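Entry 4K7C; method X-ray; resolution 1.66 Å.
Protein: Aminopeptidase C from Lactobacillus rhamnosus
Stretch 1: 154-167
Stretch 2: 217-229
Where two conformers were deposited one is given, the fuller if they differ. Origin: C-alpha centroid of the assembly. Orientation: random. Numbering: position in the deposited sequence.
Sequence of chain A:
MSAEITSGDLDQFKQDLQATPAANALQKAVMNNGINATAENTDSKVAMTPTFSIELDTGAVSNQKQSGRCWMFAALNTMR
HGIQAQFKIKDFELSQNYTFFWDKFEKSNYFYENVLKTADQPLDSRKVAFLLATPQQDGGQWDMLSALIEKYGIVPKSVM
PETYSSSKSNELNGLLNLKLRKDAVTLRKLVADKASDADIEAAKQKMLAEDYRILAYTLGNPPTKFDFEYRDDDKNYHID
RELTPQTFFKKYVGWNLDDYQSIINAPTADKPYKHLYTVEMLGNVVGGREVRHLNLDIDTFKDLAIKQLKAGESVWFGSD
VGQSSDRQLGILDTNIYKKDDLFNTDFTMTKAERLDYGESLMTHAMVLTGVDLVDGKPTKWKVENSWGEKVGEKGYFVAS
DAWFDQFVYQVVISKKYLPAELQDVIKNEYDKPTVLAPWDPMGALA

Stretch 1 154-167: IVPKSVMPETYSSS
Stretch 2, residues 217-229: YTLGNPPTKFDFE

The apolar centre of this contact is built from V155, P156, V159 and M160 on one stretch and P223, F226 and F228 on the other. V159, chi1 t, sets CG1 over one face of the F226 ring, 4.1 Å from its centroid and 22° off the normal, a CH-pi contact. The F226 ring is placed by chi1 p and chi2 -83°, on a strand that starts at F226 and runs on beyond E229. V155 (chi1 m) brings CG1 to 3.6 Å from F226 CE1, and P156 CD lies 3.7 Å from F226 CE2; both approach obliquely. P223, ring C-gamma endo, fills the space beside the two valines, its CG 4.0 Å from V155 CG1 and likewise 4.0 Å from V159 CG1. Farther along the strand, F228 (chi1 t) leaves its backbone sideways, yet its CE1 reaches 3.9 Å from P156 CG.

The backbones run antiparallel in register: P156 pairs with F228 (CA to CA 8.1 Å), M160 with P222 (7.1 Å), T163 with L219 (5.8 Å) and S165 with T218 (5.8 Å), so the chains close up toward the polar end. Extended V155 (phi -135°, psi 156°) and P156 in polyproline conformation (-54°, 148°) lead into helical angles at 157-159, where V159 N donates to P156 O at 3.0 Å. On this turn and just after it, V159 and M160 both point their CA-to-CB bonds toward the other stretch.

M160, a selenomethionine, is all trans (chi1 -162°, chi2 175°, chi3 -173°) and links the two regions. Its SE lies 3.9 Å from P223 CD, while CE packs against backbone, 3.3 Å from L219 O and 3.5 Å from G220 O. G220 is the first residue past the helix that enters from earlier in the chain and includes 217-219, with phi 99° and psi 175°; a CB there would jam against the preceding carbonyl, so the backbone itself calls for glycine.

Two waters bridge backbone carbonyls on the two stretches. Water 1 donates to V159 O (3.0 Å) and N221 O (3.2 Å); water 2 donates to P161 O and L219 O, each at 2.9 Å.

At the polar edge, T163 (chi1 p) donates from OG1 to T218 O at 2.8 Å, the one direct hydrogen bond across the contact. Water 3 also donates to T218 O (2.7 Å) and accepts from S165 OG (2.7 Å; chi1 m). The turn at 164-166 is braced by reciprocal bonds: T163 N to S166 OG at 2.8 Å, and S166 N to T163 OG1 at 3.3 Å. L219 (chi1 m, chi2 t) adds grease here, with CD2 4.0 Å from S166 CB.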

# COMPACT_ATOMS: atom_id res chain seq x y z
N ILE A 154 -5.91 -39.57 -7.22
CA ILE A 154 -5.83 -38.12 -7.26
C ILE A 154 -7.25 -37.60 -7.39
O ILE A 154 -8.19 -38.31 -7.79
CB ILE A 154 -4.84 -37.61 -8.38
CG1 ILE A 154 -4.37 -36.13 -8.13
CG2 ILE A 154 -5.41 -37.75 -9.80
CD1 ILE A 154 -3.77 -35.86 -6.75
N VAL A 155 -7.42 -36.33 -7.07
CA VAL A 155 -8.67 -35.61 -7.19
C VAL A 155 -8.48 -34.21 -7.82
O VAL A 155 -7.38 -33.62 -7.73
CB VAL A 155 -9.42 -35.51 -5.84
CG1 VAL A 155 -9.62 -36.88 -5.24
CG2 VAL A 155 -8.74 -34.57 -4.85
N PRO A 156 -9.54 -33.68 -8.43
CA PRO A 156 -9.55 -32.26 -8.80
C PRO A 156 -9.23 -31.38 -7.59
O PRO A 156 -9.60 -31.63 -6.47
CB PRO A 156 -10.99 -32.03 -9.22
CG PRO A 156 -11.46 -33.37 -9.69
CD PRO A 156 -10.90 -34.26 -8.63
N LYS A 157 -8.60 -30.27 -7.88
CA LYS A 157 -8.35 -29.26 -6.88
C LYS A 157 -9.60 -28.80 -6.13
O LYS A 157 -9.58 -28.68 -4.92
CB LYS A 157 -7.56 -28.07 -7.53
CG LYS A 157 -6.97 -27.14 -6.43
CD LYS A 157 -6.47 -25.85 -7.03
CE LYS A 157 -5.86 -24.96 -6.03
NZ LYS A 157 -4.74 -25.76 -5.42
N SER A 158 -10.69 -28.57 -6.83
CA SER A 158 -11.95 -28.18 -6.20
C SER A 158 -12.46 -29.15 -5.19
O SER A 158 -13.20 -28.77 -4.35
CB SER A 158 -13.06 -27.96 -7.25
OG SER A 158 -13.36 -29.17 -7.92
N VAL A 159 -12.00 -30.41 -5.26
CA VAL A 159 -12.51 -31.47 -4.40
C VAL A 159 -11.73 -31.63 -3.10
O VAL A 159 -12.30 -32.11 -2.08
CB VAL A 159 -12.55 -32.79 -5.21
CG1 VAL A 159 -12.89 -33.98 -4.34
CG2 VAL A 159 -13.59 -32.70 -6.32
N MSE A 160 -10.48 -31.21 -3.09
CA MSE A 160 -9.67 -31.09 -1.88
C MSE A 160 -8.85 -29.78 -1.97
O MSE A 160 -7.68 -29.79 -2.40
CB MSE A 160 -8.71 -32.21 -1.57
CG MSE A 160 -8.39 -32.06 -0.13
SE MSE A 160 -7.26 -33.55 0.51
CE MSE A 160 -7.22 -33.19 2.42
N PRO A 161 -9.51 -28.67 -1.67
CA PRO A 161 -8.89 -27.36 -1.76
C PRO A 161 -7.75 -27.15 -0.77
O PRO A 161 -7.58 -27.90 0.26
CB PRO A 161 -10.04 -26.38 -1.43
CG PRO A 161 -11.29 -27.14 -1.43
CD PRO A 161 -10.90 -28.59 -1.21
N GLU A 162 -6.97 -26.12 -1.04
CA GLU A 162 -5.98 -25.67 -0.09
C GLU A 162 -6.59 -25.23 1.27
O GLU A 162 -7.72 -24.73 1.38
CB GLU A 162 -5.12 -24.48 -0.69
CG GLU A 162 -4.40 -24.90 -1.95
CD GLU A 162 -3.20 -25.75 -1.61
OE1 GLU A 162 -2.38 -25.26 -0.79
OE2 GLU A 162 -3.09 -26.88 -2.17
N THR A 163 -5.76 -25.36 2.27
CA THR A 163 -5.99 -24.83 3.60
C THR A 163 -4.84 -23.86 3.98
O THR A 163 -3.96 -23.58 3.18
CB THR A 163 -6.03 -25.94 4.63
OG1 THR A 163 -4.73 -26.48 4.74
CG2 THR A 163 -7.11 -27.07 4.27
N TYR A 164 -4.95 -23.28 5.15
CA TYR A 164 -3.87 -22.43 5.71
C TYR A 164 -2.56 -23.13 5.63
O TYR A 164 -1.63 -22.58 5.13
CB TYR A 164 -4.21 -21.92 7.13
CG TYR A 164 -3.18 -21.00 7.69
CD1 TYR A 164 -3.38 -19.63 7.77
CD2 TYR A 164 -1.98 -21.51 8.18
CE1 TYR A 164 -2.34 -18.79 8.23
CE2 TYR A 164 -1.02 -20.69 8.72
CZ TYR A 164 -1.24 -19.34 8.76
OH TYR A 164 -0.28 -18.52 9.30
N SER A 165 -2.47 -24.36 6.15
CA SER A 165 -1.21 -25.03 6.34
C SER A 165 -0.67 -25.56 5.01
O SER A 165 0.50 -25.69 4.85
CB SER A 165 -1.33 -26.16 7.33
OG SER A 165 -1.60 -25.71 8.60
N SER A 166 -1.56 -25.92 4.10
CA SER A 166 -1.06 -26.50 2.85
C SER A 166 -0.32 -25.46 2.04
O SER A 166 0.62 -25.80 1.34
CB SER A 166 -2.18 -27.12 1.97
OG SER A 166 -3.20 -26.23 1.56
N SER A 167 -0.75 -24.21 2.14
CA SER A 167 -0.17 -23.10 1.43
C SER A 167 0.85 -22.28 2.32
O SER A 167 1.51 -21.32 1.84
CB SER A 167 -1.30 -22.25 0.81
OG SER A 167 -1.69 -22.74 -0.50
N TYR A 217 -6.71 -32.17 10.82
CA TYR A 217 -7.01 -30.80 11.31
C TYR A 217 -6.35 -29.71 10.44
O TYR A 217 -6.94 -28.64 10.20
CB TYR A 217 -6.53 -30.60 12.72
CG TYR A 217 -7.42 -31.15 13.80
CD1 TYR A 217 -8.44 -32.06 13.53
CD2 TYR A 217 -7.16 -30.86 15.12
CE1 TYR A 217 -9.25 -32.62 14.55
CE2 TYR A 217 -7.96 -31.38 16.13
CZ TYR A 217 -8.98 -32.28 15.85
OH TYR A 217 -9.73 -32.74 16.90
N THR A 218 -5.11 -29.93 10.04
CA THR A 218 -4.37 -28.95 9.22
C THR A 218 -4.76 -28.86 7.77
O THR A 218 -4.73 -27.79 7.19
CB THR A 218 -2.84 -29.10 9.34
OG1 THR A 218 -2.39 -30.44 9.12
CG2 THR A 218 -2.43 -28.63 10.73
N LEU A 219 -5.08 -30.02 7.19
CA LEU A 219 -5.19 -30.18 5.75
C LEU A 219 -6.57 -30.58 5.25
O LEU A 219 -6.85 -30.35 4.05
CB LEU A 219 -4.18 -31.23 5.31
CG LEU A 219 -2.69 -30.94 5.61
CD1 LEU A 219 -1.84 -32.06 5.05
CD2 LEU A 219 -2.24 -29.58 5.07
N GLY A 220 -7.41 -31.07 6.16
CA GLY A 220 -8.78 -31.58 5.84
C GLY A 220 -8.80 -33.13 5.73
O GLY A 220 -7.80 -33.84 5.83
N ASN A 221 -10.02 -33.62 5.54
CA ASN A 221 -10.24 -35.04 5.36
C ASN A 221 -10.05 -35.40 3.91
O ASN A 221 -10.69 -34.83 2.99
CB ASN A 221 -11.66 -35.39 5.70
CG ASN A 221 -12.05 -35.11 7.12
OD1 ASN A 221 -11.30 -35.34 8.10
ND2 ASN A 221 -13.18 -34.46 7.24
N PRO A 222 -9.22 -36.38 3.65
CA PRO A 222 -9.12 -36.82 2.25
C PRO A 222 -10.39 -37.41 1.74
O PRO A 222 -11.03 -38.26 2.43
CB PRO A 222 -8.04 -37.89 2.30
CG PRO A 222 -7.37 -37.72 3.57
CD PRO A 222 -8.40 -37.21 4.55
N PRO A 223 -10.81 -36.99 0.57
CA PRO A 223 -12.03 -37.52 0.02
C PRO A 223 -11.93 -39.02 -0.38
O PRO A 223 -10.88 -39.50 -0.72
CB PRO A 223 -12.24 -36.68 -1.23
CG PRO A 223 -10.93 -36.05 -1.50
CD PRO A 223 -10.25 -35.89 -0.22
N THR A 224 -13.04 -39.74 -0.32
CA THR A 224 -13.12 -41.10 -0.77
C THR A 224 -14.11 -41.32 -1.97
O THR A 224 -13.98 -42.26 -2.74
CB THR A 224 -13.58 -42.02 0.40
OG1 THR A 224 -14.78 -41.49 0.98
CG2 THR A 224 -12.47 -42.13 1.48
N LYS A 225 -15.07 -40.46 -2.11
CA LYS A 225 -16.09 -40.57 -3.15
C LYS A 225 -16.61 -39.18 -3.50
O LYS A 225 -16.96 -38.40 -2.59
CB LYS A 225 -17.23 -41.40 -2.58
CG LYS A 225 -18.39 -41.54 -3.52
CD LYS A 225 -19.35 -42.62 -3.05
CE LYS A 225 -20.68 -42.01 -2.67
NZ LYS A 225 -21.61 -43.13 -2.39
N PHE A 226 -16.67 -38.83 -4.79
CA PHE A 226 -17.20 -37.49 -5.13
C PHE A 226 -17.79 -37.49 -6.53
O PHE A 226 -17.46 -38.34 -7.38
CB PHE A 226 -16.06 -36.47 -5.07
CG PHE A 226 -14.87 -36.85 -5.96
CD1 PHE A 226 -13.91 -37.74 -5.52
CD2 PHE A 226 -14.76 -36.34 -7.17
CE1 PHE A 226 -12.84 -38.12 -6.34
CE2 PHE A 226 -13.70 -36.65 -8.01
CZ PHE A 226 -12.72 -37.56 -7.60
N ASP A 227 -18.61 -36.48 -6.79
CA ASP A 227 -19.08 -36.16 -8.14
C ASP A 227 -18.20 -35.09 -8.77
O ASP A 227 -17.70 -34.20 -8.05
CB ASP A 227 -20.49 -35.65 -8.10
CG ASP A 227 -21.49 -36.68 -7.72
OD1 ASP A 227 -21.21 -37.90 -7.55
OD2 ASP A 227 -22.66 -36.24 -7.65
N PHE A 228 -17.98 -35.19 -10.07
CA PHE A 228 -17.16 -34.24 -10.82
C PHE A 228 -18.07 -33.58 -11.87
O PHE A 228 -18.62 -34.30 -12.70
CB PHE A 228 -16.07 -35.02 -11.48
CG PHE A 228 -15.08 -34.19 -12.29
CD1 PHE A 228 -14.63 -32.95 -11.85
CD2 PHE A 228 -14.55 -34.71 -13.43
CE1 PHE A 228 -13.72 -32.22 -12.59
CE2 PHE A 228 -13.58 -34.03 -14.15
CZ PHE A 228 -13.17 -32.78 -13.72
N GLU A 229 -18.28 -32.26 -11.78
CA GLU A 229 -19.08 -31.52 -12.73
C GLU A 229 -18.18 -30.41 -13.34
O GLU A 229 -17.43 -29.78 -12.60
CB GLU A 229 -20.22 -30.80 -11.99
CG GLU A 229 -21.32 -31.67 -11.41
CD GLU A 229 -22.46 -30.86 -10.80
OE1 GLU A 229 -23.33 -30.38 -11.55
OE2 GLU A 229 -22.58 -30.85 -9.53
O HOH W 1 -11.80 -32.73 0.86
O HOH W 2 -8.98 -29.42 2.29
O HOH W 3 -4.31 -25.40 8.27